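PDB 1V9C: precorrin-8x Methyl Mutase from Thermus thermophilus, which probably catalyses the methyl migration that converts precorrin-8X into hydrogenobyrinate, a step in adenosylcobalamin biosynthesis. Local coordinates for residues B[39-45]-B[187-192]; B[166-170]-B[182-187]. One frame throughout, in Å; residues are numbered along the deposited sequence.

Interaction 1 (B[39-45]-B[187-192])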
ATOM      1  N   ALA B  39      -7.073  -3.223   7.015  1.00 24.06           N
ATOM      2  CA  ALA B  39      -5.958  -2.539   6.354  1.00 25.55           C
ATOM      3  C   ALA B  39      -6.353  -1.277   5.611  1.00 24.26           C
ATOM      4  O   ALA B  39      -5.543  -0.395   5.407  1.00 21.01           O
ATOM      5  CB  ALA B  39      -5.261  -3.501   5.393  1.00 24.84           C
ATOM      6  N   THR B  40      -7.612  -1.179   5.211  1.00 24.04           N
ATOM      7  CA  THR B  40      -8.054  -0.012   4.470  1.00 21.36           C
ATOM      8  C   THR B  40      -9.114   0.845   5.159  1.00 20.01           C
ATOM      9  O   THR B  40      -9.359   1.962   4.742  1.00 17.42           O
ATOM     10  CB  THR B  40      -8.644  -0.441   3.133  1.00 25.71           C
ATOM     11  OG1 THR B  40      -9.787  -1.268   3.383  1.00 17.68           O
ATOM     12  CG2 THR B  40      -7.611  -1.230   2.324  1.00 25.76           C
ATOM     13  N   ALA B  41      -9.737   0.314   6.201  1.00 22.50           N
ATOM     14  CA  ALA B  41     -10.827   1.020   6.867  1.00 25.61           C
ATOM     15  C   ALA B  41     -11.859   1.255   5.758  1.00 21.98           C
ATOM     16  O   ALA B  41     -12.565   2.247   5.759  1.00 27.51           O
ATOM     17  CB  ALA B  41     -10.346   2.359   7.434  1.00 17.24           C
ATOM     18  N   ASP B  42     -11.904   0.355   4.781  1.00 22.74           N
ATOM     19  CA  ASP B  42     -12.853   0.495   3.679  1.00 27.44           C
ATOM     20  C   ASP B  42     -13.763  -0.707   3.684  1.00 25.96           C
ATOM     21  O   ASP B  42     -13.384  -1.774   3.202  1.00 25.03           O
ATOM     22  CB  ASP B  42     -12.150   0.562   2.328  1.00 30.69           C
ATOM     23  CG  ASP B  42     -13.124   0.818   1.184  1.00 32.54           C
ATOM     24  OD1 ASP B  42     -14.291   0.390   1.284  1.00 33.38           O
ATOM     25  OD2 ASP B  42     -12.726   1.440   0.180  1.00 28.14           O
ATOM     26  N   PHE B  43     -14.970  -0.520   4.214  1.00 25.00           N
ATOM     27  CA  PHE B  43     -15.939  -1.599   4.323  1.00 23.56           C
ATOM     28  C   PHE B  43     -16.540  -2.135   3.028  1.00 24.95           C
ATOM     29  O   PHE B  43     -17.188  -3.181   3.047  1.00 25.27           O
ATOM     30  CB  PHE B  43     -17.062  -1.211   5.303  1.00 24.29           C
ATOM     31  CG  PHE B  43     -16.660  -1.330   6.736  1.00 19.37           C
ATOM     32  CD1 PHE B  43     -16.002  -0.294   7.374  1.00 23.78           C
ATOM     33  CD2 PHE B  43     -16.865  -2.509   7.426  1.00 21.96           C
ATOM     34  CE1 PHE B  43     -15.557  -0.440   8.669  1.00 26.48           C
ATOM     35  CE2 PHE B  43     -16.418  -2.657   8.731  1.00 21.78           C
ATOM     36  CZ  PHE B  43     -15.768  -1.627   9.346  1.00 25.14           C
ATOM     37  N   GLU B  44     -16.327  -1.451   1.910  1.00 20.75           N
ATOM     38  CA  GLU B  44     -16.876  -1.947   0.661  1.00 25.24           C
ATOM     39  C   GLU B  44     -16.267  -3.272   0.237  1.00 28.50           C
ATOM     40  O   GLU B  44     -16.853  -3.980  -0.578  1.00 33.60           O
ATOM     41  CB  GLU B  44     -16.716  -0.931  -0.467  1.00 31.81           C
ATOM     42  CG  GLU B  44     -17.426  -1.375  -1.747  1.00 38.07           C
ATOM     43  CD  GLU B  44     -17.492  -0.294  -2.815  1.00 42.21           C
ATOM     44  OE1 GLU B  44     -18.188  -0.510  -3.832  1.00 46.74           O
ATOM     45  OE2 GLU B  44     -16.855   0.768  -2.649  1.00 43.46           O
ATOM     46  N   TYR B  45     -15.100  -3.612   0.794  1.00 27.85           N
ATOM     47  CA  TYR B  45     -14.423  -4.862   0.469  1.00 22.80           C
ATOM     48  C   TYR B  45     -15.228  -6.090   0.915  1.00 22.37           C
ATOM     49  O   TYR B  45     -14.969  -7.209   0.486  1.00 24.94           O
ATOM     50  CB  TYR B  45     -13.005  -4.883   1.086  1.00 20.14           C
ATOM     51  CG  TYR B  45     -12.036  -4.030   0.309  1.00 17.56           C
ATOM     52  CD1 TYR B  45     -11.615  -2.793   0.790  1.00 18.05           C
ATOM     53  CD2 TYR B  45     -11.645  -4.403  -0.982  1.00 14.47           C
ATOM     54  CE1 TYR B  45     -10.849  -1.945   0.002  1.00 18.77           C
ATOM     55  CE2 TYR B  45     -10.895  -3.564  -1.775  1.00 17.43           C
ATOM     56  CZ  TYR B  45     -10.499  -2.332  -1.284  1.00 18.30           C
ATOM     57  OH  TYR B  45      -9.783  -1.488  -2.098  1.00 20.93           O
ATOM     58  N   LYS B 187     -11.171  -1.177  -7.496  1.00 19.69           N
ATOM     59  CA  LYS B 187     -10.443  -1.149  -6.236  1.00 27.49           C
ATOM     60  C   LYS B 187      -9.539  -2.342  -6.032  1.00 29.56           C
ATOM     61  O   LYS B 187      -9.803  -3.430  -6.538  1.00 31.04           O
ATOM     62  CB  LYS B 187     -11.399  -1.066  -5.052  1.00 22.52           C
ATOM     63  CG  LYS B 187     -12.074   0.268  -4.920  1.00 22.02           C
ATOM     64  CD  LYS B 187     -12.795   0.393  -3.603  1.00 20.84           C
ATOM     65  CE  LYS B 187     -13.278   1.815  -3.429  1.00 25.42           C
ATOM     66  NZ  LYS B 187     -13.774   2.046  -2.058  1.00 24.05           N
ATOM     67  N   GLY B 188      -8.476  -2.114  -5.268  1.00 25.97           N
ATOM     68  CA  GLY B 188      -7.514  -3.156  -4.959  1.00 24.65           C
ATOM     69  C   GLY B 188      -6.243  -2.444  -4.549  1.00 23.24           C
ATOM     70  O   GLY B 188      -6.321  -1.352  -3.993  1.00 23.46           O
ATOM     71  N   GLY B 189      -5.082  -3.039  -4.818  1.00 19.35           N
ATOM     72  CA  GLY B 189      -3.836  -2.373  -4.458  1.00 17.02           C
ATOM     73  C   GLY B 189      -2.908  -3.198  -3.589  1.00 14.32           C
ATOM     74  O   GLY B 189      -3.322  -4.183  -2.998  1.00 15.25           O
ATOM     75  N   SER B 190      -1.650  -2.776  -3.512  1.00 17.83           N
ATOM     76  CA  SER B 190      -0.628  -3.450  -2.713  1.00 14.47           C
ATOM     77  C   SER B 190      -1.085  -3.770  -1.303  1.00 12.32           C
ATOM     78  O   SER B 190      -0.895  -4.878  -0.798  1.00 13.14           O
ATOM     79  CB  SER B 190       0.616  -2.572  -2.635  1.00 15.85           C
ATOM     80  OG  SER B 190       1.168  -2.354  -3.918  1.00 20.90           O
ATOM     81  N   THR B 191      -1.713  -2.796  -0.660  1.00 16.56           N
ATOM     82  CA  THR B 191      -2.175  -3.000   0.699  1.00 16.27           C
ATOM     83  C   THR B 191      -3.171  -4.158   0.823  1.00 13.94           C
ATOM     84  O   THR B 191      -3.195  -4.869   1.830  1.00 14.00           O
ATOM     85  CB  THR B 191      -2.807  -1.714   1.261  1.00 17.26           C
ATOM     86  OG1 THR B 191      -1.812  -0.680   1.309  1.00 25.86           O
ATOM     87  CG2 THR B 191      -3.326  -1.960   2.644  1.00 15.60           C
ATOM     88  N   LEU B 192      -3.985  -4.370  -0.202  1.00 12.42           N
ATOM     89  CA  LEU B 192      -4.952  -5.450  -0.116  1.00 17.21           C
ATOM     90  C   LEU B 192      -4.233  -6.797  -0.269  1.00 14.15           C
ATOM     91  O   LEU B 192      -4.511  -7.731   0.459  1.00 15.10           O
ATOM     92  CB  LEU B 192      -6.062  -5.269  -1.172  1.00 18.13           C
ATOM     93  CG  LEU B 192      -7.125  -4.168  -1.001  1.00 21.35           C
ATOM     94  CD1 LEU B 192      -7.913  -4.425   0.281  1.00 17.56           C
ATOM     95  CD2 LEU B 192      -6.489  -2.771  -0.982  1.00 17.81           C
TER

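Interaction 2 (B[166-170]-B[182-187]). With SO4 (sulfate ion), chain G.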
ATOM      1  N   VAL B 166      -8.001  -2.980 -15.783  1.00 35.01           N
ATOM      2  CA  VAL B 166      -8.310  -3.598 -14.503  1.00 32.26           C
ATOM      3  C   VAL B 166      -9.505  -4.553 -14.505  1.00 36.07           C
ATOM      4  O   VAL B 166      -9.392  -5.713 -14.068  1.00 32.46           O
ATOM      5  CB  VAL B 166      -8.530  -2.514 -13.413  1.00 33.40           C
ATOM      6  CG1 VAL B 166      -8.990  -3.159 -12.110  1.00 26.15           C
ATOM      7  CG2 VAL B 166      -7.232  -1.751 -13.180  1.00 32.23           C
ATOM      8  N   LEU B 167     -10.649  -4.074 -14.984  1.00 37.48           N
ATOM      9  CA  LEU B 167     -11.854  -4.894 -14.997  1.00 39.48           C
ATOM     10  C   LEU B 167     -11.708  -6.158 -15.835  1.00 39.80           C
ATOM     11  O   LEU B 167     -12.132  -7.239 -15.421  1.00 40.86           O
ATOM     12  CB  LEU B 167     -13.044  -4.065 -15.486  1.00 40.00           C
ATOM     13  CG  LEU B 167     -13.280  -2.757 -14.714  1.00 43.88           C
ATOM     14  CD1 LEU B 167     -14.598  -2.129 -15.174  1.00 40.72           C
ATOM     15  CD2 LEU B 167     -13.313  -3.028 -13.204  1.00 38.68           C
ATOM     16  N   GLU B 168     -11.077  -6.036 -16.997  1.00 41.64           N
ATOM     17  CA  GLU B 168     -10.909  -7.190 -17.868  1.00 45.22           C
ATOM     18  C   GLU B 168      -9.856  -8.160 -17.342  1.00 43.74           C
ATOM     19  O   GLU B 168      -9.972  -9.372 -17.519  1.00 42.71           O
ATOM     20  CB  GLU B 168     -10.558  -6.724 -19.283  1.00 49.01           C
ATOM     21  CG  GLU B 168      -9.135  -6.979 -19.711  1.00 54.85           C
ATOM     22  CD  GLU B 168      -8.880  -6.537 -21.136  1.00 59.03           C
ATOM     23  OE1 GLU B 168      -9.030  -5.328 -21.414  1.00 63.10           O
ATOM     24  OE2 GLU B 168      -8.531  -7.397 -21.975  1.00 59.37           O
ATOM     25  N   ALA B 169      -8.831  -7.618 -16.691  1.00 43.73           N
ATOM     26  CA  ALA B 169      -7.764  -8.437 -16.127  1.00 37.81           C
ATOM     27  C   ALA B 169      -8.332  -9.365 -15.056  1.00 36.96           C
ATOM     28  O   ALA B 169      -7.925 -10.527 -14.929  1.00 37.57           O
ATOM     29  CB  ALA B 169      -6.689  -7.545 -15.524  1.00 35.48           C
ATOM     30  N   LYS B 170      -9.280  -8.849 -14.285  1.00 31.73           N
ATOM     31  CA  LYS B 170      -9.889  -9.642 -13.241  1.00 35.60           C
ATOM     32  C   LYS B 170     -10.822 -10.686 -13.849  1.00 39.41           C
ATOM     33  O   LYS B 170     -10.834 -11.838 -13.414  1.00 39.19           O
ATOM     34  CB  LYS B 170     -10.617  -8.728 -12.256  1.00 33.61           C
ATOM     35  CG  LYS B 170      -9.633  -7.844 -11.494  1.00 31.26           C
ATOM     36  CD  LYS B 170     -10.303  -6.763 -10.684  1.00 32.55           C
ATOM     37  CE  LYS B 170      -9.256  -5.950  -9.937  1.00 28.70           C
ATOM     38  NZ  LYS B 170      -9.852  -5.101  -8.884  1.00 19.86           N
ATOM     39  N   VAL B 182     -10.230 -12.292  -5.647  1.00 20.22           N
ATOM     40  CA  VAL B 182     -10.302 -11.058  -6.386  1.00 20.63           C
ATOM     41  C   VAL B 182     -11.075  -9.958  -5.667  1.00 18.28           C
ATOM     42  O   VAL B 182     -11.969 -10.238  -4.873  1.00 21.71           O
ATOM     43  CB  VAL B 182     -10.974 -11.341  -7.770  1.00 19.83           C
ATOM     44  CG1 VAL B 182     -11.504 -10.074  -8.381  1.00 23.66           C
ATOM     45  CG2 VAL B 182      -9.963 -11.969  -8.719  1.00 24.75           C
ATOM     46  N   THR B 183     -10.710  -8.709  -5.939  1.00 16.87           N
ATOM     47  CA  THR B 183     -11.436  -7.561  -5.400  1.00 21.79           C
ATOM     48  C   THR B 183     -12.144  -7.015  -6.639  1.00 23.68           C
ATOM     49  O   THR B 183     -11.526  -6.409  -7.512  1.00 22.78           O
ATOM     50  CB  THR B 183     -10.506  -6.456  -4.803  1.00 23.52           C
ATOM     51  OG1 THR B 183      -9.514  -6.070  -5.762  1.00 23.54           O
ATOM     52  CG2 THR B 183      -9.828  -6.956  -3.537  1.00 26.22           C
ATOM     53  N   GLU B 184     -13.442  -7.281  -6.719  1.00 27.85           N
ATOM     54  CA  GLU B 184     -14.274  -6.861  -7.843  1.00 30.12           C
ATOM     55  C   GLU B 184     -14.208  -5.355  -8.071  1.00 29.19           C
ATOM     56  O   GLU B 184     -14.161  -4.578  -7.120  1.00 34.52           O
ATOM     57  CB  GLU B 184     -15.730  -7.263  -7.575  1.00 35.79           C
ATOM     58  CG  GLU B 184     -15.931  -8.726  -7.195  1.00 44.07           C
ATOM     59  CD  GLU B 184     -16.468  -9.571  -8.336  1.00 53.70           C
ATOM     60  OE1 GLU B 184     -15.710  -9.851  -9.292  1.00 55.64           O
ATOM     61  OE2 GLU B 184     -17.660  -9.944  -8.274  1.00 57.52           O
ATOM     62  N   GLY B 185     -14.186  -4.948  -9.337  1.00 25.73           N
ATOM     63  CA  GLY B 185     -14.164  -3.538  -9.654  1.00 26.23           C
ATOM     64  C   GLY B 185     -12.807  -2.922  -9.907  1.00 26.79           C
ATOM     65  O   GLY B 185     -11.867  -3.615 -10.314  1.00 26.84           O
ATOM     66  N   ARG B 186     -12.714  -1.610  -9.673  1.00 21.26           N
ATOM     67  CA  ARG B 186     -11.474  -0.876  -9.891  1.00 24.81           C
ATOM     68  C   ARG B 186     -10.601  -0.815  -8.638  1.00 24.36           C
ATOM     69  O   ARG B 186      -9.431  -0.445  -8.720  1.00 25.21           O
ATOM     70  CB  ARG B 186     -11.768   0.549 -10.365  1.00 24.42           C
ATOM     71  CG  ARG B 186     -12.852   0.608 -11.403  1.00 32.22           C
ATOM     72  CD  ARG B 186     -12.586   1.638 -12.461  1.00 34.86           C
ATOM     73  NE  ARG B 186     -12.437   0.978 -13.753  1.00 49.24           N
ATOM     74  CZ  ARG B 186     -12.439   1.603 -14.922  1.00 51.08           C
ATOM     75  NH1 ARG B 186     -12.580   2.922 -14.973  1.00 54.73           N
ATOM     76  NH2 ARG B 186     -12.310   0.907 -16.040  1.00 52.14           N
ATOM     77  N   LYS B 187     -11.171  -1.177  -7.496  1.00 19.69           N
ATOM     78  CA  LYS B 187     -10.443  -1.149  -6.236  1.00 27.49           C
ATOM     79  C   LYS B 187      -9.539  -2.342  -6.032  1.00 29.56           C
ATOM     80  O   LYS B 187      -9.803  -3.430  -6.538  1.00 31.04           O
ATOM     81  CB  LYS B 187     -11.399  -1.066  -5.052  1.00 22.52           C
ATOM     82  CG  LYS B 187     -12.074   0.268  -4.920  1.00 22.02           C
ATOM     83  CD  LYS B 187     -12.795   0.393  -3.603  1.00 20.84           C
ATOM     84  CE  LYS B 187     -13.278   1.815  -3.429  1.00 25.42           C
ATOM     85  NZ  LYS B 187     -13.774   2.046  -2.058  1.00 24.05           N
TER
HETATM   86  S   SO4 G1005     -10.874  -1.600 -17.945  1.00 49.41           S
HETATM   87  O1  SO4 G1005     -10.000  -0.843 -18.854  1.00 39.52           O
HETATM   88  O2  SO4 G1005     -10.962  -3.016 -18.374  1.00 43.07           O
HETATM   89  O3  SO4 G1005     -12.232  -1.008 -17.970  1.00 51.08           O
HETATM   90  O4  SO4 G1005     -10.328  -1.516 -16.572  1.00 48.20           O

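Interaction 1 (B[39-45]-B[187-192])
Lys-187 reaches from the loop after strand 180-183 to the turn 42-45, where its ammonium group is held mainly by Asp-42. Lys-187 NZ donates to Asp-42 OD2 at 2.5 Å, a short salt bridge, and weakly to Glu-44 OE2 at 3.4 Å. Asp-42 OD2 also lies near its counterpart on Asp-42 of the second subunit, whose Lys-187 makes a long, weak ion pair with it. Asp-42 OD1 accepts from Glu-44 N at 2.8 Å, a capping bond at the type I turn that leads into helix 45-48, so one aspartate both shapes the turn and binds the lysine. Thr-40 OG1 is satisfied by Met-36 O, and Thr-40 CG2 packs 3.8 Å from Leu-192 CD1. Leu-192 CD1 also lies over one face of the Tyr-45 ring in a CH-pi contact, 3.6 Å from the centroid and 11° off the normal, while Tyr-45 OH lies 3.4 Å from Lys-187 CB and 3.5 Å from Gly-188 N, too poorly angled to bond it. Ala-39 CB meets Thr-191 CG2 at 3.7 Å. Gly-189 is the N-cap of helix 190-205, Gly-189 O accepting from Leu-192 N at 2.9 Å, and Ser-190 OG hydrogen-bonds to Asn-135 OD1. Thus, after strand 180-183 of the doubly wound mixed sheet, helix 190-205 starts against helices 30-40 and 45-48 at the dimer interface, Thr-191 packing on Thr-191 of the second subunit.

Interaction 2 (B[166-170]-B[182-187])
In the beta-alpha-beta unit formed by strand 155-158, helix 166-174 and strand 180-183, this contact sets the first turn of the helix against the end of the second strand and the loop after it. Val-166 points toward that loop, its CG1 3.4 Å from Gly-185 O and 4.0 Å from Arg-186 CA. Leu-167 CD2 lies 3.3 Å from the same Gly-185 O, and its CD1 is 3.9 Å from Arg-186 NH2. The helix start also holds a sulfate, probably from the crystallisation liquor: Leu-167 N donates to its O4 at 3.0 Å and Glu-168 N weakly to O2 at 3.3 Å, while Arg-186 NH2 comes within 2.7 Å of O3. One helical turn after Val-166, the buried Lys-170 packs CB 4.2 Å from Val-182 CG1, then extends its ammonium group into the curled loop, which offers it backbone carbonyls; Pro-160 O is a further acceptor. Lys-170 NZ donates to Thr-183 O at 2.5 Å and to Gly-185 O at 2.9 Å.

The two contacts take up successive parts of the same connection, strand 180-183 through its loop to helix 190-205, and share Lys-187. Each uses a lysine ammonium group: interaction 1 pairs it with carboxylates, interaction 2 with backbone carbonyls. In both, a buried part adjoins a more exposed one: Tyr-45 and Leu-192 beside Glu-44 in interaction 1, Lys-170 and Val-182 beside Leu-167 and Arg-186 in interaction 2. Both touch the second subunit, interaction 1 more widely. Interaction 1 bridges segments distant in sequence and adds aromatic packing; interaction 2 is local, nested within that larger loop, and binds a sulfate at the start of its helix. They meet where Gly-188 CA lies 3.6 Å from Thr-183 OG1.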